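Calcium uptake protein 3, mitochondrial (Homo sapiens, PDB 6AGI) senses calcium through its EF-hand domains and, as a disulfide-linked heterodimer with MICU1, regulates the mitochondrial calcium uniporter channel in the central nervous system and skeletal muscle. Local coordinates at residues A12-R15 with E16-F19; E295-S298 with F299-L303; A312-M315 with Y316-S320. All coordinates share one frame; numbering follows the deposited sequence.

Interaction 1 (A12-R15 with E16-F19); sequences ATSR and ERRF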
loop_
_atom_site.group_PDB
_atom_site.type_symbol
_atom_site.label_atom_id
_atom_site.label_comp_id
_atom_site.label_asym_id
_atom_site.label_seq_id
_atom_site.Cartn_x
_atom_site.Cartn_y
_atom_site.Cartn_z
ATOM N N ALA B 12 -13.103 0.633 26.622
ATOM C CA ALA B 12 -12.547 1.443 25.541
ATOM C C ALA B 12 -11.497 0.700 24.717
ATOM O O ALA B 12 -10.781 -0.164 25.226
ATOM C CB ALA B 12 -11.897 2.724 26.104
ATOM N N THR B 13 -11.400 1.077 23.443
ATOM C CA THR B 13 -10.318 0.697 22.538
ATOM C C THR B 13 -9.008 1.351 22.952
ATOM O O THR B 13 -8.991 2.323 23.726
ATOM C CB THR B 13 -10.690 1.075 21.102
ATOM O OG1 THR B 13 -11.809 0.288 20.699
ATOM C CG2 THR B 13 -9.565 0.871 20.116
ATOM N N SER B 14 -7.900 0.759 22.471
ATOM C CA SER B 14 -6.564 1.357 22.574
ATOM C C SER B 14 -6.576 2.845 22.236
ATOM O O SER B 14 -6.149 3.682 23.035
ATOM C CB SER B 14 -5.602 0.621 21.643
ATOM O OG SER B 14 -5.379 -0.729 22.070
ATOM N N ARG B 15 -7.062 3.193 21.042
ATOM C CA ARG B 15 -7.045 4.601 20.633
ATOM C C ARG B 15 -7.860 5.454 21.591
ATOM O O ARG B 15 -7.457 6.569 21.932
ATOM C CB ARG B 15 -7.579 4.772 19.207
ATOM C CG ARG B 15 -6.708 4.151 18.176
ATOM C CD ARG B 15 -5.734 5.145 17.558
ATOM N NE ARG B 15 -4.600 4.508 16.882
ATOM C CZ ARG B 15 -4.695 3.546 15.957
ATOM N NH1 ARG B 15 -5.884 3.060 15.580
ATOM N NH2 ARG B 15 -3.582 3.050 15.407
ATOM N N GLU B 16 -9.006 4.939 22.043
ATOM C CA GLU B 16 -9.817 5.703 22.980
ATOM C C GLU B 16 -9.122 5.841 24.332
ATOM O O GLU B 16 -9.128 6.931 24.924
ATOM C CB GLU B 16 -11.192 5.044 23.126
ATOM C CG GLU B 16 -11.774 4.647 21.773
ATOM C CD GLU B 16 -12.994 3.737 21.835
ATOM O OE1 GLU B 16 -13.824 3.883 20.907
ATOM O OE2 GLU B 16 -13.156 2.915 22.761
ATOM N N ARG B 17 -8.453 4.779 24.806
ATOM C CA ARG B 17 -7.693 4.891 26.045
ATOM C C ARG B 17 -6.584 5.934 25.938
ATOM O O ARG B 17 -6.352 6.702 26.883
ATOM C CB ARG B 17 -7.071 3.549 26.436
ATOM C CG ARG B 17 -8.005 2.605 27.206
ATOM C CD ARG B 17 -7.424 1.218 27.446
ATOM N NE ARG B 17 -7.673 0.170 26.460
ATOM C CZ ARG B 17 -6.725 -0.582 25.908
ATOM N NH1 ARG B 17 -5.454 -0.377 26.228
ATOM N NH2 ARG B 17 -7.055 -1.548 25.054
ATOM N N ARG B 18 -5.893 5.983 24.782
ATOM C CA ARG B 18 -4.788 6.924 24.615
ATOM C C ARG B 18 -5.288 8.353 24.472
ATOM O O ARG B 18 -4.694 9.288 25.036
ATOM C CB ARG B 18 -3.947 6.543 23.409
ATOM C CG ARG B 18 -2.720 7.434 23.224
ATOM C CD ARG B 18 -1.564 6.710 22.518
ATOM N NE ARG B 18 -0.446 7.597 22.206
ATOM C CZ ARG B 18 0.692 7.607 22.907
ATOM N NH1 ARG B 18 0.818 6.784 23.941
ATOM N NH2 ARG B 18 1.689 8.446 22.601
ATOM N N PHE B 19 -6.352 8.551 23.686
ATOM C CA PHE B 19 -6.988 9.859 23.633
ATOM C C PHE B 19 -7.279 10.346 25.040
ATOM O O PHE B 19 -6.901 11.463 25.424
ATOM C CB PHE B 19 -8.292 9.811 22.853
ATOM C CG PHE B 19 -8.967 11.139 22.782
ATOM C CD1 PHE B 19 -8.356 12.204 22.166
ATOM C CD2 PHE B 19 -10.164 11.351 23.458
ATOM C CE1 PHE B 19 -8.975 13.449 22.116
ATOM C CE2 PHE B 19 -10.785 12.582 23.435
ATOM C CZ PHE B 19 -10.194 13.650 22.759
#
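E16 folds back over A12 and T13 in a local N-terminal capping contact at the start of helix 14-22, near the beginning of the modelled chain and away from the calcium sites. T13 occupies the N-cap position and E16 the third helical place, so the bond between them is one half of a capping box. The evidence is the nearly straight bond (165°) from T13 N to E16 OE2, at 2.6 Å. The N-H approaches from above the carboxylate plane, 42° out of it. With CG beside its own backbone N (chi1 -45°) and the chain extended beyond it, the E16 carboxylate is carried back across T13. T13 CB lies 3.5 Å from E16 OE2, but the threonine side chain makes no capping bond of its own. The first helical turns are closed by backbone bonds, R17 N to T13 O at 2.7 Å, R18 N to S14 O, and F19 N to R15 O at 2.9 Å. The R18 guanidinium turns away to bond the carbonyls of A41, T44 and D45, tying this helix to the end of helix 35-43. A12, E16 and F19 rest on leucines of helix 147-158, and F19 also meets the ring of Y90. The R17 chain, bent at chi3, swings back over the start of the helix. S14 CA stands 3.8 Å above one face of the R17 guanidinium, while A12 O sits at the edge, in plane, accepting a weak bond from R17 NE at 3.4 Å.

Interaction 2 (E295-S298 with F299-L303); sequences EFRS and FFQFL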
loop_
_atom_site.group_PDB
_atom_site.type_symbol
_atom_site.label_atom_id
_atom_site.label_comp_id
_atom_site.label_asym_id
_atom_site.label_seq_id
_atom_site.Cartn_x
_atom_site.Cartn_y
_atom_site.Cartn_z
ATOM N N GLU B 295 17.432 15.026 5.616
ATOM C CA GLU B 295 17.559 13.580 5.446
ATOM C C GLU B 295 16.531 12.840 6.281
ATOM O O GLU B 295 15.945 11.853 5.828
ATOM C CB GLU B 295 18.981 13.127 5.798
ATOM C CG GLU B 295 20.047 13.707 4.880
ATOM C CD GLU B 295 21.446 13.518 5.408
ATOM O OE1 GLU B 295 21.592 12.938 6.502
ATOM O OE2 GLU B 295 22.396 14.007 4.752
ATOM N N PHE B 296 16.296 13.319 7.497
ATOM C CA PHE B 296 15.309 12.728 8.389
ATOM C C PHE B 296 13.899 12.867 7.800
ATOM O O PHE B 296 13.116 11.901 7.781
ATOM C CB PHE B 296 15.544 13.391 9.756
ATOM C CG PHE B 296 14.516 13.145 10.809
ATOM C CD1 PHE B 296 13.315 13.815 10.833
ATOM C CD2 PHE B 296 14.807 12.265 11.836
ATOM C CE1 PHE B 296 12.407 13.595 11.862
ATOM C CE2 PHE B 296 13.916 12.029 12.864
ATOM C CZ PHE B 296 12.708 12.688 12.876
ATOM N N ARG B 297 13.583 14.041 7.247
ATOM C CA ARG B 297 12.314 14.223 6.539
ATOM C C ARG B 297 12.245 13.365 5.282
ATOM O O ARG B 297 11.186 12.818 4.966
ATOM C CB ARG B 297 12.081 15.711 6.229
ATOM C CG ARG B 297 10.675 16.025 5.724
ATOM C CD ARG B 297 10.332 17.540 5.624
ATOM N NE ARG B 297 11.378 18.393 5.072
ATOM C CZ ARG B 297 11.223 19.693 4.832
ATOM N NH1 ARG B 297 10.069 20.300 5.099
ATOM N NH2 ARG B 297 12.222 20.386 4.305
ATOM N N SER B 298 13.325 13.327 4.498
ATOM C CA SER B 298 13.391 12.438 3.343
ATOM C C SER B 298 12.963 11.036 3.729
ATOM O O SER B 298 12.075 10.437 3.110
ATOM C CB SER B 298 14.802 12.430 2.781
ATOM O OG SER B 298 14.951 13.497 1.862
ATOM N N PHE B 299 13.561 10.517 4.796
ATOM C CA PHE B 299 13.311 9.131 5.150
ATOM C C PHE B 299 11.889 8.909 5.647
ATOM O O PHE B 299 11.280 7.884 5.321
ATOM C CB PHE B 299 14.330 8.650 6.180
ATOM C CG PHE B 299 14.180 7.221 6.539
ATOM C CD1 PHE B 299 14.782 6.257 5.759
ATOM C CD2 PHE B 299 13.395 6.820 7.597
ATOM C CE1 PHE B 299 14.642 4.926 6.048
ATOM C CE2 PHE B 299 13.252 5.489 7.884
ATOM C CZ PHE B 299 13.878 4.544 7.119
ATOM N N PHE B 300 11.297 9.858 6.359
ATOM C CA PHE B 300 9.916 9.552 6.722
ATOM C C PHE B 300 8.905 9.792 5.584
ATOM O O PHE B 300 7.903 9.060 5.477
ATOM C CB PHE B 300 9.579 10.264 8.027
ATOM C CG PHE B 300 10.363 9.703 9.195
ATOM C CD1 PHE B 300 9.933 8.551 9.837
ATOM C CD2 PHE B 300 11.584 10.244 9.567
ATOM C CE1 PHE B 300 10.656 7.984 10.864
ATOM C CE2 PHE B 300 12.315 9.688 10.608
ATOM C CZ PHE B 300 11.843 8.552 11.254
ATOM N N GLN B 301 9.161 10.725 4.674
ATOM C CA GLN B 301 8.321 10.776 3.481
ATOM C C GLN B 301 8.389 9.454 2.733
ATOM O O GLN B 301 7.354 8.902 2.299
ATOM C CB GLN B 301 8.733 11.949 2.593
ATOM C CG GLN B 301 8.000 13.240 2.954
ATOM C CD GLN B 301 8.707 14.489 2.465
ATOM O OE1 GLN B 301 9.662 14.424 1.685
ATOM N NE2 GLN B 301 8.261 15.639 2.958
ATOM N N PHE B 302 9.604 8.910 2.615
ATOM C CA PHE B 302 9.787 7.606 1.980
ATOM C C PHE B 302 9.026 6.501 2.722
ATOM O O PHE B 302 8.393 5.632 2.090
ATOM C CB PHE B 302 11.278 7.293 1.924
ATOM C CG PHE B 302 11.581 5.854 1.731
ATOM C CD1 PHE B 302 11.228 5.212 0.552
ATOM C CD2 PHE B 302 12.161 5.119 2.741
ATOM C CE1 PHE B 302 11.487 3.866 0.382
ATOM C CE2 PHE B 302 12.411 3.771 2.575
ATOM C CZ PHE B 302 12.077 3.140 1.398
ATOM N N LEU B 303 9.020 6.540 4.066
ATOM C CA LEU B 303 8.249 5.522 4.786
ATOM C C LEU B 303 6.773 5.651 4.503
ATOM O O LEU B 303 6.056 4.643 4.520
ATOM C CB LEU B 303 8.448 5.571 6.299
ATOM C CG LEU B 303 9.777 5.050 6.791
ATOM C CD1 LEU B 303 9.830 4.974 8.318
ATOM C CD2 LEU B 303 10.069 3.726 6.104
#
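Regular i to i+4 bonding runs from E295-S298 into F299-L303: F299 N to E295 O, Q301 N to R297 O and F302 N to S298 O each measure 2.9 Å. The corresponding F300 N to F296 O bond is less certain, because the place of that oxygen in the model is doubtful. This is helix 293-304, consistent with the exiting helix of the degenerate EF-hand 2, and its inner side is lined with phenylalanines. F296 and F300, one turn apart, form an edge-to-face pair with centroids 4.8 Å apart and planes at 55°. Their first torsions differ: F296 has CG anti to its backbone N (chi1 170°), whereas F300 has CG beside the N (chi1 -67°), which brings the second ring back toward the first. F296 also meets F246, F300 meets Y268 and F299 meets F261. F296 and F300 pack on both helices 227-250 and 258-265, F299 on 258-265 and on V348 of helix 342-352. F302, on another side, meets F309 and F340 edge-to-face. Elsewhere on the helix, R297 and Q301 lie alongside each other and point the same way. The amide is packed against aliphatic carbon there, with Q301 NE2 3.7 Å from R297 CG. In the aromatic pair, F300 CE2 stands over the centre of the F296 ring, 3.6 Å above its plane.

Interaction 3 (A312-M315 with Y316-S320); sequences ALNM and YNFAS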
loop_
_atom_site.group_PDB
_atom_site.type_symbol
_atom_site.label_atom_id
_atom_site.label_comp_id
_atom_site.label_asym_id
_atom_site.label_seq_id
_atom_site.Cartn_x
_atom_site.Cartn_y
_atom_site.Cartn_z
ATOM N N ALA B 312 8.382 -1.172 -6.795
ATOM C CA ALA B 312 9.628 -0.986 -7.524
ATOM C C ALA B 312 10.581 -2.163 -7.334
ATOM O O ALA B 312 11.251 -2.577 -8.285
ATOM C CB ALA B 312 10.292 0.324 -7.100
ATOM N N LEU B 313 10.695 -2.693 -6.115
ATOM C CA LEU B 313 11.662 -3.764 -5.869
ATOM C C LEU B 313 11.052 -5.163 -6.036
ATOM O O LEU B 313 11.686 -6.176 -5.682
ATOM C CB LEU B 313 12.263 -3.591 -4.474
ATOM C CG LEU B 313 13.301 -2.467 -4.354
ATOM C CD1 LEU B 313 13.952 -2.499 -2.988
ATOM C CD2 LEU B 313 14.364 -2.557 -5.468
ATOM N N ASN B 314 9.848 -5.225 -6.583
ATOM C CA ASN B 314 9.139 -6.486 -6.695
ATOM C C ASN B 314 9.935 -7.527 -7.450
ATOM O O ASN B 314 9.892 -8.711 -7.114
ATOM C CB ASN B 314 7.778 -6.279 -7.366
ATOM C CG ASN B 314 6.992 -7.569 -7.513
ATOM O OD1 ASN B 314 5.975 -7.611 -8.205
ATOM N ND2 ASN B 314 7.460 -8.630 -6.863
ATOM N N MET B 315 10.657 -7.099 -8.472
ATOM C CA MET B 315 11.438 -8.053 -9.250
ATOM C C MET B 315 12.523 -8.678 -8.386
ATOM O O MET B 315 12.776 -9.887 -8.476
ATOM C CB MET B 315 12.071 -7.335 -10.447
ATOM C CG MET B 315 11.538 -7.700 -11.840
ATOM S SD MET B 315 11.430 -9.463 -12.144
ATOM C CE MET B 315 12.980 -9.813 -12.943
ATOM N N TYR B 316 13.110 -7.881 -7.480
ATOM C CA TYR B 316 14.034 -8.422 -6.488
ATOM C C TYR B 316 13.365 -9.424 -5.570
ATOM O O TYR B 316 13.958 -10.465 -5.249
ATOM C CB TYR B 316 14.659 -7.304 -5.644
ATOM C CG TYR B 316 15.686 -6.480 -6.367
ATOM C CD1 TYR B 316 15.328 -5.550 -7.340
ATOM C CD2 TYR B 316 17.035 -6.695 -6.131
ATOM C CE1 TYR B 316 16.290 -4.815 -8.014
ATOM C CE2 TYR B 316 17.999 -5.975 -6.801
ATOM C CZ TYR B 316 17.629 -5.040 -7.738
ATOM O OH TYR B 316 18.610 -4.331 -8.397
ATOM N N ASN B 317 12.134 -9.139 -5.123
ATOM C CA ASN B 317 11.583 -10.067 -4.137
ATOM C C ASN B 317 11.084 -11.362 -4.786
ATOM O O ASN B 317 11.165 -12.438 -4.164
ATOM C CB ASN B 317 10.481 -9.379 -3.335
ATOM C CG ASN B 317 9.667 -10.346 -2.483
ATOM O OD1 ASN B 317 10.189 -11.377 -2.030
ATOM N ND2 ASN B 317 8.398 -10.016 -2.240
ATOM N N PHE B 318 10.668 -11.323 -6.060
ATOM C CA PHE B 318 10.335 -12.579 -6.732
ATOM C C PHE B 318 11.553 -13.483 -6.860
ATOM O O PHE B 318 11.408 -14.711 -6.920
ATOM C CB PHE B 318 9.687 -12.325 -8.096
ATOM C CG PHE B 318 8.185 -12.213 -8.034
ATOM C CD1 PHE B 318 7.390 -13.344 -7.940
ATOM C CD2 PHE B 318 7.569 -10.975 -8.024
ATOM C CE1 PHE B 318 6.000 -13.241 -7.857
ATOM C CE2 PHE B 318 6.189 -10.862 -7.938
ATOM C CZ PHE B 318 5.404 -11.995 -7.859
ATOM N N ALA B 319 12.752 -12.905 -6.903
ATOM C CA ALA B 319 13.973 -13.676 -7.072
ATOM C C ALA B 319 14.687 -13.982 -5.760
ATOM O O ALA B 319 15.737 -14.628 -5.787
ATOM C CB ALA B 319 14.937 -12.942 -8.008
ATOM N N SER B 320 14.156 -13.540 -4.623
ATOM C CA SER B 320 14.851 -13.666 -3.340
ATOM C C SER B 320 16.297 -13.177 -3.454
ATOM O O SER B 320 17.264 -13.915 -3.250
ATOM C CB SER B 320 14.794 -15.098 -2.803
ATOM O OG SER B 320 13.484 -15.432 -2.390
#
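The Y316 ring meets L313 obliquely, and F318 has the carboxamide of N314 at its ring edge, with N314 CG in the ring plane. The amide and the F318 ring are modelled 40° from each other; the amide nitrogen is too near the ring, so the placement of the whole amide, its tilt included, is doubtful. Both contacts are on or at the start of helix 314-318, a short helix that ends in a Schellman motif within the EF-hand domain pair and leads on to strand 323-324. The motif is marked by the positive phi of S320 (49°) together with two bonds back into the last turn, one of them S320 N to N317 O at 3.2 Å. Leucine and tyrosine can meet because Y316 has CG beside its backbone N (chi1 -73°), which sends the ring back along the helix toward L313. Both side chains also rest on I323. Y316 further touches E327 of helix 325-336, so the L313 and Y316 pair joins the helix start to the next strand and helix. The helix also lies at the subunit interface: F134 of the second subunit meets Y316 edge-to-face and packs on M315, and T101 and L97 of that subunit pack on N314 and F318. The backbone bonds N317 N to L313 O at 3.0 Å and F318 N to N314 O at 2.9 Å are ordinary in length; A319 N to M315 O, at 3.4 Å, is weak. Where leucine and tyrosine touch, L313 CD2 lies 3.7 Å from Y316 CD1.

Overall arrangement
All three contacts are local to single helices and come in series along the chain. Interactions 1 and 2 lie on opposite sides of the chain's centre, their centres 28 Å apart. Interactions 2 and 3 share one side, with nearest atoms about 7 Å apart. Of these two, interaction 3 is closer to a calcium ion: the Y316 side chain is about 7 Å from that of Q359 and about 11 Å from a bound calcium ion, against about 13 Å for F302 in interaction 2. Interactions 1 and 3, whose centres are 38 Å apart within a chain, meet across the dimer, where R15 NH1 makes a weak hydrogen bond to F318 O of the second subunit.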